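Local coordinates for RNA-binding protein HI_1333 (Haemophilus influenzae, PDB 1JO0) that probably binds RNA through its CRM (CRS1/YhbY) domain, although its precise cellular role is not settled, at residues T1-T5 with K71-V75; Q7-L11 with I93-R97; N19-M23 with E36-A40; N42-L46 with P87-I93; E45-V51 with H80-R86. All coordinates share one frame; numbering follows the deposited sequence. Where two conformers were deposited one is given.

Interaction 1 (T1-T5 with K71-V75); sequences TTLST and KAAQV
The flat group that T1 meets in 71-75 is the peptide carbonyl of K71, and both donors of the terminal residue converge on its oxygen. T1 OG1 bonds to K71 O at 2.7 Å and lies nearer the carbonyl plane, 16° out of it, whereas T1 N, at 3.1 Å from K71 O, is tilted further, by 28°. One acceptor therefore holds a residue at two points, which fixes the turn of the threonine as well as its position. The chi1 of -57° is what makes this possible, since it sets OG1 beside the backbone N and turns CG2 toward A73. A water completes the polar side by accepting from T1 N and donating to A72 O, with 2.8 Å between the water and A72 O.

Beyond this the chemistry turns apolar. A73 CB lies 3.4 Å from T1 O, and L3 CD1 comes within 3.6 Å of the same A73 CB from further along the N-terminal segment. The same methyl of L3 reaches V75 CG2 at 4.1 Å, the two side chains crossing at a slant, while L3 also leans on L11 of helix 5-15 and on Y85. Strand 73-78 is an outermost strand of the sheet, bonded through A73 and V75 to strand 81-85, and the N-terminal segment runs past its beginning without joining it as a strand. The contact thus pairs a polar clasp at the chain terminus with a small apolar patch leading into helix 5-15. If the terminal amine is charged, as is likely, K71 O and the water would be favourable neighbours for it.

Interaction 2 (Q7-L11 with I93-R97); sequences QKQFL and IQLPR
F10 of helix 5-15 receives the proline of the C-terminal tail in a CH-pi contact, the central feature of a tail folded back over the first helix of the CRM domain. P96 CD stands over one face of the F10 ring, 3.8 Å from the centroid and 27° off the normal, displaced toward the CD2 side of the rim. A chi1 of 170° turns the phenyl group away from the backbone N and out to the tail.

Apolar contacts extend the same surface. I93 CG2 sits at the edge of that ring, 4.0 Å from F10 CE2. L95 goes deeper: its CD1 is 3.7 Å from L11 CG and about as close to both L11 methyls, the two leucines crossing nearly at right angles. Both also touch Y85, so this part of the tail reaches the sheet.

The direct polar link is a single hydrogen bond at the far end. Q7, extended beyond CG, lays its amide by L95 CD2, 3.9 Å from Q7 NE2. From there Q7 NE2 donates to P96 O over 3.0 Å, with an N-H...O angle of 168°, and the acceptor lies almost exactly in the plane of the glutamine amide.

Interaction 3 (N19-M23 with E36-A40); sequences NPVVM and EIENA
E36 OE2, the carboxylate oxygen that approaches V22 CG1 to 4.0 Å, accepts hydrogen bonds from two waters, and each water ties it to the backbone of the facing segment. One, 2.7 Å from E36 OE2, also donates to V21 O; the other, 2.6 Å from E36 OE2, accepts from M23 N. The exposed glutamate thus spans the buried V22, reaching the peptide groups on both sides of it through water. The contact belongs to a beta-alpha-beta crossover, in which strand 22-24 leads through helix 31-44 into the parallel neighbouring strand 46-51, and it joins the first strand to the helix.

Inward of the water bridges the packing is apolar. V22 points toward the helix, and its two methyls divide the work. With chi1 at 180°, CG1 is turned from the backbone N and meets I37 CG1 at 3.9 Å, the side chains crossing at about a right angle. V22 CG2 rests against the helix backbone, 3.9 Å from E36 O, a carbonyl already engaged by A40 N in the regular helical bond. V22 CG2 is also 4.2 Å from A40 CB. A40 offers just its methyl to the strand, and that methyl receives V21 as well.

I37 and A40 both continue onto I47 of strand 46-51, while I37 also touches I66 and T70 of helix 56-70, so the valine packs into the layer between sheet and helices. At the border of this layer V21 CG2 occupies the position between backbone N and carbonyl carbon, which brings it to 3.8 Å from A40 CB.

Interaction 4 (N42-L46 with P87-I93); sequences NHHEL and PSEEAKI
E45 drives its carboxylate into the loop 87-93, where three backbone N-H groups grip it, and this is the tight half of the contact. E45 OE2 takes the N-H of S88 at 2.9 Å, using its anti lone pair. E45 OE1 has two donors: I93 N, 2.9 Å away and nearly in line with the C-O bond, and K92 N at 3.0 Å, which comes from above the carboxylate plane, 55° out of it. Three bonds from three directions hold the group's rotation, and such a cluster of amides would be expected to favour the ionised form. A chain extended beyond CG carries the carboxylate this far from the helix end. Alongside, I93 CD1 packs on L46 CB at 3.7 Å and approaches H44 O.

The outer half is looser and wet. One water links N42 O to S88 OG, and another lies 2.7 Å from H43 ND1. K92 bends back over this side toward H43 O, but the very short distance and the second conformer of the lysine make that bond doubtful.

E45, with positive phi, is the first residue past helix 31-44, and its carboxylate joins the end of that helix to the tail. Within the loop, S88 OG accepts from E90 N at 3.0 Å, the hydrogen bond that defines an ST turn.

Interaction 5 (E45-V51 with H80-R86); sequences ELIKVKV and HILVLYR
K48 runs its aliphatic chain along I81 and V83 of the opposing strand, and nearly every atom has a neighbour there. Its CB starts 4.2 Å from I81 CG2. At K48 CG there are two partners, I81 CG2 at 3.8 Å and V83 CG2 at 4.0 Å, the lysine and valine lying side by side and pointing the same way. K48 CD stays 3.8 Å from I81 CG2, and K48 CE still feels that methyl before NZ leaves the strand pair to bond with L18 O and a glycerol, probably from the crystallisation liquor. The fully extended chain, trans from chi2 to chi4, makes this long apolar run possible.

The backbones form a regular antiparallel pair. I47 and L84 exchange two hydrogen bonds, as do V49 and L82, with L82 N to V49 O almost straight at 178°; K48 with V83 is a non-hydrogen-bonded pair. On the opposite face from K48, V49 CG2 meets L84 CD1 at 4.0 Å.

These are the two central strands of the four-stranded sheet. On the face that K48 shares with L46, V83 and Y85, the last three pack on helix 5-15, while L82 and L84 face helix 56-70. Strand 22-24 flanks 46-51 and strand 73-78 flanks 81-85, and at the end R86 forms a salt bridge with E38 of helix 31-44.

How the interactions relate
From the N terminus, interaction 1 closes a long loop by bringing 1-5 to the start of strand 73-78. Interaction 2 begins just downstream and closes almost the whole chain, joining helix 5-15 to the C-terminal tail; the two cross. Interaction 3 is a short local closure that both of these enclose, linking strand 22-24 to helix 31-44. Interactions 4 and 5 follow it in series, share E45 and L46, lie within interaction 2 and cross interaction 1. Interaction 5 pairs the central strands, whose outer neighbours belong to interactions 1 and 3, while interaction 4 fastens the tail that interaction 2, through I93, carries on to the first helix.

Interaction 1 (T1-T5 with K71-V75)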
# COMPACT_ATOMS: atom_id res chain seq x y z
N THR A 1 -5.27 0.08 10.41
CA THR A 1 -6.23 -0.80 9.73
C THR A 1 -5.88 -2.25 10.01
O THR A 1 -4.77 -2.65 9.66
CB THR A 1 -6.22 -0.57 8.23
OG1 THR A 1 -6.49 0.82 7.95
CG2 THR A 1 -7.29 -1.39 7.52
N THR A 2 -6.77 -3.01 10.63
CA THR A 2 -6.49 -4.38 11.01
C THR A 2 -7.39 -5.27 10.18
O THR A 2 -8.61 -5.15 10.27
CB THR A 2 -6.69 -4.58 12.52
OG1 THR A 2 -5.74 -3.74 13.21
CG2 THR A 2 -6.45 -6.04 12.85
N LEU A 3 -6.76 -6.13 9.38
CA LEU A 3 -7.43 -7.04 8.48
C LEU A 3 -7.35 -8.47 9.00
O LEU A 3 -6.31 -8.92 9.50
CB LEU A 3 -6.78 -6.98 7.13
CG LEU A 3 -6.83 -5.66 6.39
CD1 LEU A 3 -6.06 -5.69 5.11
CD2 LEU A 3 -8.30 -5.27 6.09
N SER A 4 -8.43 -9.21 8.86
CA SER A 4 -8.41 -10.62 9.16
C SER A 4 -7.53 -11.34 8.11
O SER A 4 -7.28 -10.77 7.04
CB SER A 4 -9.80 -11.25 9.09
OG SER A 4 -10.27 -11.34 7.75
N THR A 5 -7.15 -12.55 8.39
CA THR A 5 -6.42 -13.36 7.42
C THR A 5 -7.14 -13.51 6.10
O THR A 5 -6.58 -13.34 5.01
CB THR A 5 -6.21 -14.76 8.06
OG1 THR A 5 -5.56 -14.58 9.31
CG2 THR A 5 -5.36 -15.54 7.08
N LYS A 71 -1.88 4.95 8.24
CA LYS A 71 -2.72 3.96 8.92
C LYS A 71 -3.28 2.89 8.00
O LYS A 71 -4.22 2.17 8.36
CB LYS A 71 -3.85 4.64 9.71
CG LYS A 71 -3.39 5.88 10.42
CD LYS A 71 -2.17 5.74 11.27
CE LYS A 71 -2.03 7.05 12.06
NZ LYS A 71 -1.55 8.21 11.24
N ALA A 72 -2.68 2.74 6.81
CA ALA A 72 -3.01 1.65 5.94
C ALA A 72 -2.51 0.32 6.50
O ALA A 72 -1.51 0.29 7.24
CB ALA A 72 -2.45 1.86 4.54
N ALA A 73 -3.19 -0.74 6.13
CA ALA A 73 -2.78 -2.10 6.35
C ALA A 73 -1.80 -2.57 5.28
O ALA A 73 -2.00 -2.34 4.10
CB ALA A 73 -3.96 -3.07 6.37
N GLN A 74 -0.79 -3.33 5.70
CA GLN A 74 0.06 -4.06 4.77
C GLN A 74 -0.64 -5.33 4.35
O GLN A 74 -0.98 -6.19 5.17
CB GLN A 74 1.34 -4.43 5.48
CG GLN A 74 2.10 -3.30 6.08
CD GLN A 74 3.20 -3.71 7.04
OE1 GLN A 74 3.23 -3.34 8.24
NE2 GLN A 74 4.11 -4.49 6.47
N VAL A 75 -0.89 -5.44 3.05
CA VAL A 75 -1.48 -6.63 2.50
C VAL A 75 -0.41 -7.63 2.07
O VAL A 75 -0.60 -8.81 2.34
CB VAL A 75 -2.41 -6.27 1.34
CG1 VAL A 75 -2.93 -7.50 0.62
CG2 VAL A 75 -3.56 -5.36 1.85
O HOH W 1 -2.23 0.03 9.97

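Interaction 2 (Q7-L11 with I93-R97)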
# COMPACT_ATOMS: atom_id res chain seq x y z
N GLN A 7 -9.55 -11.49 4.87
CA GLN A 7 -9.62 -10.19 4.19
C GLN A 7 -8.34 -9.83 3.47
O GLN A 7 -8.31 -9.35 2.35
CB GLN A 7 -9.96 -9.11 5.22
CG GLN A 7 -11.41 -9.19 5.64
CD GLN A 7 -11.72 -8.32 6.83
OE1 GLN A 7 -10.83 -7.97 7.62
NE2 GLN A 7 -12.98 -7.95 7.01
N LYS A 8 -7.24 -10.10 4.17
CA LYS A 8 -5.93 -9.83 3.58
C LYS A 8 -5.73 -10.66 2.32
O LYS A 8 -5.24 -10.18 1.29
CB LYS A 8 -4.89 -10.10 4.68
CG LYS A 8 -3.54 -9.59 4.45
CD LYS A 8 -2.63 -9.59 5.68
CE LYS A 8 -1.23 -9.13 5.42
NZ LYS A 8 -0.08 -9.68 6.18
N GLN A 9 -6.12 -11.94 2.38
CA GLN A 9 -5.94 -12.80 1.23
C GLN A 9 -6.83 -12.35 0.08
O GLN A 9 -6.43 -12.36 -1.08
CB GLN A 9 -6.28 -14.23 1.60
CG GLN A 9 -6.36 -15.20 0.43
CD GLN A 9 -5.01 -15.17 -0.27
OE1 GLN A 9 -3.96 -15.20 0.41
NE2 GLN A 9 -5.05 -15.04 -1.58
N PHE A 10 -8.07 -11.95 0.37
CA PHE A 10 -8.95 -11.44 -0.65
C PHE A 10 -8.27 -10.28 -1.39
O PHE A 10 -8.28 -10.20 -2.62
CB PHE A 10 -10.29 -10.94 -0.05
CG PHE A 10 -11.13 -10.19 -1.06
CD1 PHE A 10 -11.86 -10.83 -2.04
CD2 PHE A 10 -11.15 -8.79 -0.98
CE1 PHE A 10 -12.61 -10.09 -2.94
CE2 PHE A 10 -11.89 -8.07 -1.90
CZ PHE A 10 -12.63 -8.71 -2.87
N LEU A 11 -7.71 -9.33 -0.65
CA LEU A 11 -7.09 -8.17 -1.25
C LEU A 11 -5.80 -8.51 -2.00
O LEU A 11 -5.54 -7.92 -3.03
CB LEU A 11 -6.82 -7.14 -0.15
CG LEU A 11 -8.07 -6.54 0.51
CD1 LEU A 11 -7.67 -5.75 1.72
CD2 LEU A 11 -8.86 -5.70 -0.49
N ILE A 93 -14.48 -0.94 -2.95
CA ILE A 93 -14.25 -2.37 -3.03
C ILE A 93 -15.04 -3.05 -1.93
O ILE A 93 -14.99 -2.68 -0.77
CB ILE A 93 -12.74 -2.67 -2.90
CG1 ILE A 93 -11.93 -2.09 -4.05
CG2 ILE A 93 -12.50 -4.16 -2.72
CD1 ILE A 93 -10.43 -2.14 -3.82
N GLN A 94 -15.77 -4.10 -2.31
CA GLN A 94 -16.52 -4.94 -1.36
C GLN A 94 -15.57 -5.88 -0.66
O GLN A 94 -15.08 -6.78 -1.32
CB GLN A 94 -17.59 -5.76 -2.10
CG GLN A 94 -18.65 -4.83 -2.73
CD GLN A 94 -19.74 -5.67 -3.36
OE1 GLN A 94 -20.14 -6.72 -2.83
NE2 GLN A 94 -20.23 -5.23 -4.49
N LEU A 95 -15.35 -5.64 0.63
CA LEU A 95 -14.46 -6.51 1.38
C LEU A 95 -15.27 -7.58 2.05
O LEU A 95 -16.32 -7.31 2.62
CB LEU A 95 -13.68 -5.68 2.39
CG LEU A 95 -12.51 -6.20 3.16
CD1 LEU A 95 -11.29 -6.34 2.26
CD2 LEU A 95 -12.19 -5.23 4.30
N PRO A 96 -14.78 -8.81 2.04
CA PRO A 96 -15.50 -9.89 2.72
C PRO A 96 -15.63 -9.63 4.21
O PRO A 96 -14.77 -8.97 4.80
CB PRO A 96 -14.58 -11.12 2.60
CG PRO A 96 -13.55 -10.73 1.60
CD PRO A 96 -13.53 -9.25 1.44
N ARG A 97 -16.70 -10.19 4.73
CA ARG A 97 -16.96 -10.30 6.14
C ARG A 97 -15.89 -11.14 6.84
O ARG A 97 -15.14 -10.67 7.68
CB ARG A 97 -18.35 -10.94 6.35
CG ARG A 97 -19.12 -10.31 7.49
CD ARG A 97 -20.46 -10.93 7.79
NE ARG A 97 -20.63 -12.34 7.54
CZ ARG A 97 -20.64 -13.35 8.41
NH1 ARG A 97 -20.48 -13.17 9.71
NH2 ARG A 97 -20.81 -14.59 7.96

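Interaction 3 (N19-M23 with E36-A40)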
# COMPACT_ATOMS: atom_id res chain seq x y z
N ASN A 19 -1.84 -2.53 -11.36
CA ASN A 19 -0.52 -1.98 -11.56
C ASN A 19 -0.17 -1.02 -10.42
O ASN A 19 -1.06 -0.42 -9.84
CB ASN A 19 -0.45 -1.16 -12.84
CG ASN A 19 -0.56 -2.06 -14.05
OD1 ASN A 19 0.02 -3.16 -14.09
ND2 ASN A 19 -1.33 -1.57 -14.97
N PRO A 20 1.09 -0.81 -10.14
CA PRO A 20 1.46 0.24 -9.18
C PRO A 20 0.89 1.61 -9.57
O PRO A 20 0.93 1.99 -10.73
CB PRO A 20 2.98 0.25 -9.28
CG PRO A 20 3.39 -1.06 -9.79
CD PRO A 20 2.28 -1.52 -10.68
N VAL A 21 0.36 2.36 -8.63
CA VAL A 21 -0.10 3.74 -8.80
C VAL A 21 0.84 4.77 -8.17
O VAL A 21 0.59 5.96 -8.38
CB VAL A 21 -1.55 3.88 -8.29
CG1 VAL A 21 -2.50 3.07 -9.18
CG2 VAL A 21 -1.74 3.44 -6.84
N VAL A 22 1.86 4.36 -7.43
CA VAL A 22 2.88 5.25 -6.89
C VAL A 22 4.22 4.55 -7.07
O VAL A 22 4.31 3.34 -6.83
CB VAL A 22 2.65 5.59 -5.41
CG1 VAL A 22 3.73 6.52 -4.86
CG2 VAL A 22 1.26 6.19 -5.22
N MET A 23 5.20 5.34 -7.43
CA MET A 23 6.55 4.79 -7.53
C MET A 23 7.45 5.71 -6.71
O MET A 23 7.38 6.92 -6.85
CB MET A 23 6.98 4.63 -8.99
CG MET A 23 6.09 3.68 -9.80
SD MET A 23 6.79 2.99 -11.31
CE MET A 23 8.43 3.70 -11.32
N GLU A 36 1.05 11.47 -2.67
CA GLU A 36 0.60 10.60 -3.76
C GLU A 36 0.00 9.34 -3.14
O GLU A 36 -1.02 8.88 -3.61
CB GLU A 36 1.71 10.23 -4.71
CG GLU A 36 2.28 11.31 -5.65
CD GLU A 36 3.43 10.68 -6.43
OE1 GLU A 36 4.60 11.08 -6.29
OE2 GLU A 36 3.13 9.73 -7.19
N ILE A 37 0.62 8.81 -2.09
CA ILE A 37 0.09 7.59 -1.45
C ILE A 37 -1.23 7.92 -0.79
O ILE A 37 -2.20 7.14 -0.92
CB ILE A 37 1.12 7.00 -0.48
CG1 ILE A 37 2.35 6.49 -1.26
CG2 ILE A 37 0.53 5.88 0.33
CD1 ILE A 37 3.53 6.13 -0.37
N GLU A 38 -1.34 9.02 -0.09
CA GLU A 38 -2.63 9.39 0.49
C GLU A 38 -3.74 9.53 -0.55
O GLU A 38 -4.83 9.05 -0.37
CB GLU A 38 -2.52 10.75 1.18
CG GLU A 38 -2.06 10.64 2.57
CD GLU A 38 -3.08 10.03 3.54
OE1 GLU A 38 -2.61 9.43 4.51
OE2 GLU A 38 -4.31 10.14 3.37
N ASN A 39 -3.41 10.19 -1.65
CA ASN A 39 -4.35 10.41 -2.73
C ASN A 39 -4.82 9.07 -3.25
O ASN A 39 -5.99 8.81 -3.52
CB ASN A 39 -3.70 11.25 -3.81
CG ASN A 39 -4.65 11.51 -4.96
OD1 ASN A 39 -5.73 12.09 -4.81
ND2 ASN A 39 -4.25 11.10 -6.15
N ALA A 40 -3.88 8.17 -3.49
CA ALA A 40 -4.16 6.85 -4.04
C ALA A 40 -5.02 6.01 -3.10
O ALA A 40 -5.98 5.36 -3.49
CB ALA A 40 -2.84 6.17 -4.37
O HOH W 2 0.68 8.79 -7.95
O HOH W 3 4.51 7.96 -8.43

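Interaction 4 (N42-L46 with P87-I93)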
# COMPACT_ATOMS: atom_id res chain seq x y z
N ASN A 42 -7.09 7.22 -0.89
CA ASN A 42 -8.39 7.86 -0.89
C ASN A 42 -9.25 7.43 -2.06
O ASN A 42 -10.43 7.11 -1.84
CB ASN A 42 -8.25 9.38 -0.91
CG ASN A 42 -7.94 9.90 0.48
OD1 ASN A 42 -8.15 9.20 1.48
ND2 ASN A 42 -7.44 11.11 0.39
N HIS A 43 -8.66 7.44 -3.27
CA HIS A 43 -9.47 7.09 -4.43
C HIS A 43 -9.65 5.59 -4.59
O HIS A 43 -10.71 5.14 -5.02
CB HIS A 43 -8.86 7.66 -5.71
CG HIS A 43 -9.00 9.16 -5.74
ND1 HIS A 43 -10.21 9.76 -5.85
CD2 HIS A 43 -8.08 10.13 -5.57
CE1 HIS A 43 -10.05 11.07 -5.82
NE2 HIS A 43 -8.76 11.33 -5.64
N HIS A 44 -8.59 4.81 -4.28
CA HIS A 44 -8.60 3.41 -4.69
C HIS A 44 -8.79 2.40 -3.55
O HIS A 44 -9.19 1.27 -3.86
CB HIS A 44 -7.28 3.04 -5.38
CG HIS A 44 -7.08 3.87 -6.61
ND1 HIS A 44 -7.87 3.71 -7.72
CD2 HIS A 44 -6.18 4.83 -6.88
CE1 HIS A 44 -7.46 4.56 -8.67
NE2 HIS A 44 -6.43 5.24 -8.18
N GLU A 45 -8.48 2.77 -2.33
CA GLU A 45 -8.51 1.93 -1.12
C GLU A 45 -7.39 0.90 -1.15
O GLU A 45 -6.58 0.86 -0.20
CB GLU A 45 -9.88 1.23 -0.94
CG GLU A 45 -11.01 2.20 -0.69
CD GLU A 45 -12.30 1.41 -0.48
OE1 GLU A 45 -12.69 0.65 -1.38
OE2 GLU A 45 -12.93 1.53 0.60
N LEU A 46 -7.31 0.07 -2.16
CA LEU A 46 -6.28 -0.96 -2.39
C LEU A 46 -5.29 -0.43 -3.40
O LEU A 46 -5.70 -0.09 -4.50
CB LEU A 46 -6.89 -2.23 -2.92
CG LEU A 46 -5.93 -3.40 -3.22
CD1 LEU A 46 -5.23 -3.86 -1.95
CD2 LEU A 46 -6.69 -4.52 -3.87
N PRO A 87 -9.64 1.51 4.28
CA PRO A 87 -11.03 1.67 3.87
C PRO A 87 -11.41 3.14 3.73
O PRO A 87 -10.90 3.99 4.43
CB PRO A 87 -11.80 0.99 5.01
CG PRO A 87 -10.90 1.17 6.20
CD PRO A 87 -9.51 1.04 5.66
N SER A 88 -12.36 3.37 2.81
CA SER A 88 -12.95 4.65 2.48
C SER A 88 -14.29 4.80 3.16
O SER A 88 -14.98 3.83 3.40
CB SER A 88 -13.18 4.76 0.93
OG SER A 88 -13.78 5.94 0.57
N GLU A 89 -14.71 6.02 3.39
CA GLU A 89 -16.05 6.34 3.83
C GLU A 89 -17.07 6.02 2.75
O GLU A 89 -18.23 5.85 3.13
CB GLU A 89 -16.20 7.82 4.24
CG GLU A 89 -15.19 8.15 5.32
CD GLU A 89 -15.41 9.47 6.02
OE1 GLU A 89 -14.99 9.60 7.19
OE2 GLU A 89 -16.00 10.34 5.34
N GLU A 90 -16.64 5.92 1.51
CA GLU A 90 -17.58 5.47 0.48
C GLU A 90 -16.88 4.26 -0.14
O GLU A 90 -16.13 4.40 -1.09
CB GLU A 90 -18.00 6.49 -0.58
CG GLU A 90 -19.24 6.08 -1.36
CD GLU A 90 -19.84 7.08 -2.31
OE1 GLU A 90 -19.11 7.61 -3.19
OE2 GLU A 90 -21.07 7.36 -2.24
N ALA A 91 -17.05 3.10 0.44
CA ALA A 91 -16.41 1.88 -0.02
C ALA A 91 -16.56 1.70 -1.52
O ALA A 91 -17.65 1.70 -2.06
CB ALA A 91 -16.91 0.61 0.64
N LYS A 92 -15.44 1.53 -2.18
CA LYS A 92 -15.36 1.24 -3.61
C LYS A 92 -15.26 -0.28 -3.79
O LYS A 92 -15.88 -0.84 -4.69
CB LYS A 92 -14.23 1.98 -4.31
CG LYS A 92 -14.36 3.50 -4.34
CD LYS A 92 -13.50 4.08 -3.23
CE LYS A 92 -13.34 5.56 -3.26
NZ LYS A 92 -12.95 6.22 -4.52
N ILE A 93 -14.48 -0.94 -2.95
CA ILE A 93 -14.25 -2.37 -3.03
C ILE A 93 -15.04 -3.05 -1.93
O ILE A 93 -14.99 -2.68 -0.77
CB ILE A 93 -12.74 -2.67 -2.90
CG1 ILE A 93 -11.93 -2.09 -4.05
CG2 ILE A 93 -12.50 -4.16 -2.72
CD1 ILE A 93 -10.43 -2.14 -3.82
O HOH W 4 -9.26 6.63 3.40
O HOH W 5 -13.28 8.88 -2.54
O HOH W 6 -12.05 8.02 0.19
O HOH W 7 -12.75 9.03 -5.09
O HOH W 8 -13.34 -1.30 0.86

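Interaction 5 (E45-V51 with H80-R86)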
# COMPACT_ATOMS: atom_id res chain seq x y z
N GLU A 45 -8.48 2.77 -2.33
CA GLU A 45 -8.51 1.93 -1.12
C GLU A 45 -7.39 0.90 -1.15
O GLU A 45 -6.58 0.86 -0.20
CB GLU A 45 -9.88 1.23 -0.94
CG GLU A 45 -11.01 2.20 -0.69
CD GLU A 45 -12.30 1.41 -0.48
OE1 GLU A 45 -12.69 0.65 -1.38
OE2 GLU A 45 -12.93 1.53 0.60
N LEU A 46 -7.31 0.07 -2.16
CA LEU A 46 -6.28 -0.96 -2.39
C LEU A 46 -5.29 -0.43 -3.40
O LEU A 46 -5.70 -0.09 -4.50
CB LEU A 46 -6.89 -2.23 -2.92
CG LEU A 46 -5.93 -3.40 -3.22
CD1 LEU A 46 -5.23 -3.86 -1.95
CD2 LEU A 46 -6.69 -4.52 -3.87
N ILE A 47 -4.02 -0.36 -3.01
CA ILE A 47 -2.99 0.21 -3.87
C ILE A 47 -1.72 -0.65 -3.86
O ILE A 47 -1.42 -1.33 -2.87
CB ILE A 47 -2.64 1.68 -3.50
CG1 ILE A 47 -1.91 1.78 -2.16
CG2 ILE A 47 -3.91 2.54 -3.55
CD1 ILE A 47 -1.38 3.18 -1.91
N LYS A 48 -0.99 -0.49 -4.94
CA LYS A 48 0.38 -1.00 -5.07
C LYS A 48 1.35 0.17 -5.20
O LYS A 48 1.16 1.05 -5.99
CB LYS A 48 0.50 -1.84 -6.31
CG LYS A 48 0.15 -3.27 -6.18
CD LYS A 48 0.54 -4.00 -7.49
CE LYS A 48 0.16 -5.42 -7.34
NZ LYS A 48 0.24 -6.09 -8.65
N VAL A 49 2.40 0.12 -4.38
CA VAL A 49 3.45 1.13 -4.34
C VAL A 49 4.74 0.42 -4.73
O VAL A 49 5.10 -0.61 -4.14
CB VAL A 49 3.60 1.77 -2.94
CG1 VAL A 49 4.74 2.77 -2.91
CG2 VAL A 49 2.30 2.41 -2.51
N LYS A 50 5.42 0.91 -5.74
CA LYS A 50 6.66 0.33 -6.20
C LYS A 50 7.82 0.96 -5.45
O LYS A 50 7.92 2.19 -5.38
CB LYS A 50 6.85 0.49 -7.72
CG LYS A 50 7.98 -0.35 -8.31
CD LYS A 50 7.92 -0.32 -9.84
CE LYS A 50 9.18 -0.85 -10.48
NZ LYS A 50 9.02 -2.16 -11.15
N VAL A 51 8.69 0.11 -4.90
CA VAL A 51 9.83 0.52 -4.12
C VAL A 51 11.08 -0.19 -4.67
O VAL A 51 11.69 -1.05 -4.06
CB VAL A 51 9.65 0.26 -2.61
CG1 VAL A 51 10.75 0.95 -1.82
CG2 VAL A 51 8.27 0.72 -2.18
N HIS A 80 9.72 -5.78 -4.91
CA HIS A 80 9.78 -4.34 -4.89
C HIS A 80 8.40 -3.72 -4.80
O HIS A 80 8.30 -2.49 -4.94
CB HIS A 80 10.54 -3.84 -6.14
CG HIS A 80 9.91 -4.21 -7.43
ND1 HIS A 80 9.47 -5.48 -7.73
CD2 HIS A 80 9.62 -3.47 -8.52
CE1 HIS A 80 8.95 -5.51 -8.95
NE2 HIS A 80 9.03 -4.29 -9.46
N ILE A 81 7.37 -4.50 -4.51
CA ILE A 81 6.00 -4.00 -4.50
C ILE A 81 5.45 -4.12 -3.09
O ILE A 81 5.54 -5.16 -2.42
CB ILE A 81 5.08 -4.80 -5.44
CG1 ILE A 81 5.53 -4.75 -6.90
CG2 ILE A 81 3.62 -4.41 -5.30
CD1 ILE A 81 5.37 -3.37 -7.50
N LEU A 82 4.88 -3.04 -2.64
CA LEU A 82 4.11 -2.98 -1.41
C LEU A 82 2.62 -2.86 -1.73
O LEU A 82 2.24 -1.90 -2.39
CB LEU A 82 4.45 -1.74 -0.59
CG LEU A 82 5.91 -1.44 -0.26
CD1 LEU A 82 5.97 -0.20 0.61
CD2 LEU A 82 6.56 -2.65 0.37
N VAL A 83 1.81 -3.77 -1.24
CA VAL A 83 0.37 -3.70 -1.43
C VAL A 83 -0.24 -3.23 -0.11
O VAL A 83 0.05 -3.82 0.96
CB VAL A 83 -0.19 -5.07 -1.81
CG1 VAL A 83 -1.70 -4.92 -2.06
CG2 VAL A 83 0.51 -5.69 -3.04
N LEU A 84 -1.03 -2.18 -0.16
CA LEU A 84 -1.57 -1.50 1.01
C LEU A 84 -3.08 -1.32 0.88
O LEU A 84 -3.57 -1.20 -0.26
CB LEU A 84 -0.93 -0.14 1.20
CG LEU A 84 0.57 -0.08 1.37
CD1 LEU A 84 1.09 1.32 1.09
CD2 LEU A 84 0.92 -0.50 2.77
N TYR A 85 -3.77 -1.25 1.99
CA TYR A 85 -5.22 -1.04 1.97
C TYR A 85 -5.67 -0.14 3.09
O TYR A 85 -5.26 -0.34 4.23
CB TYR A 85 -5.97 -2.37 2.05
CG TYR A 85 -7.46 -2.24 2.20
CD1 TYR A 85 -8.30 -2.04 1.09
CD2 TYR A 85 -8.09 -2.33 3.44
CE1 TYR A 85 -9.67 -1.92 1.26
CE2 TYR A 85 -9.45 -2.23 3.59
CZ TYR A 85 -10.25 -2.03 2.51
OH TYR A 85 -11.60 -1.93 2.65
N ARG A 86 -6.55 0.82 2.77
CA ARG A 86 -7.21 1.57 3.82
C ARG A 86 -8.68 1.79 3.42
O ARG A 86 -8.88 2.21 2.27
CB ARG A 86 -6.55 2.91 4.05
CG ARG A 86 -7.03 3.65 5.28
CD ARG A 86 -6.27 4.94 5.47
NE ARG A 86 -6.57 5.95 4.48
CZ ARG A 86 -5.83 7.03 4.23
NH1 ARG A 86 -4.69 7.26 4.88
NH2 ARG A 86 -6.26 7.87 3.29
O HOH W 8 -13.34 -1.30 0.86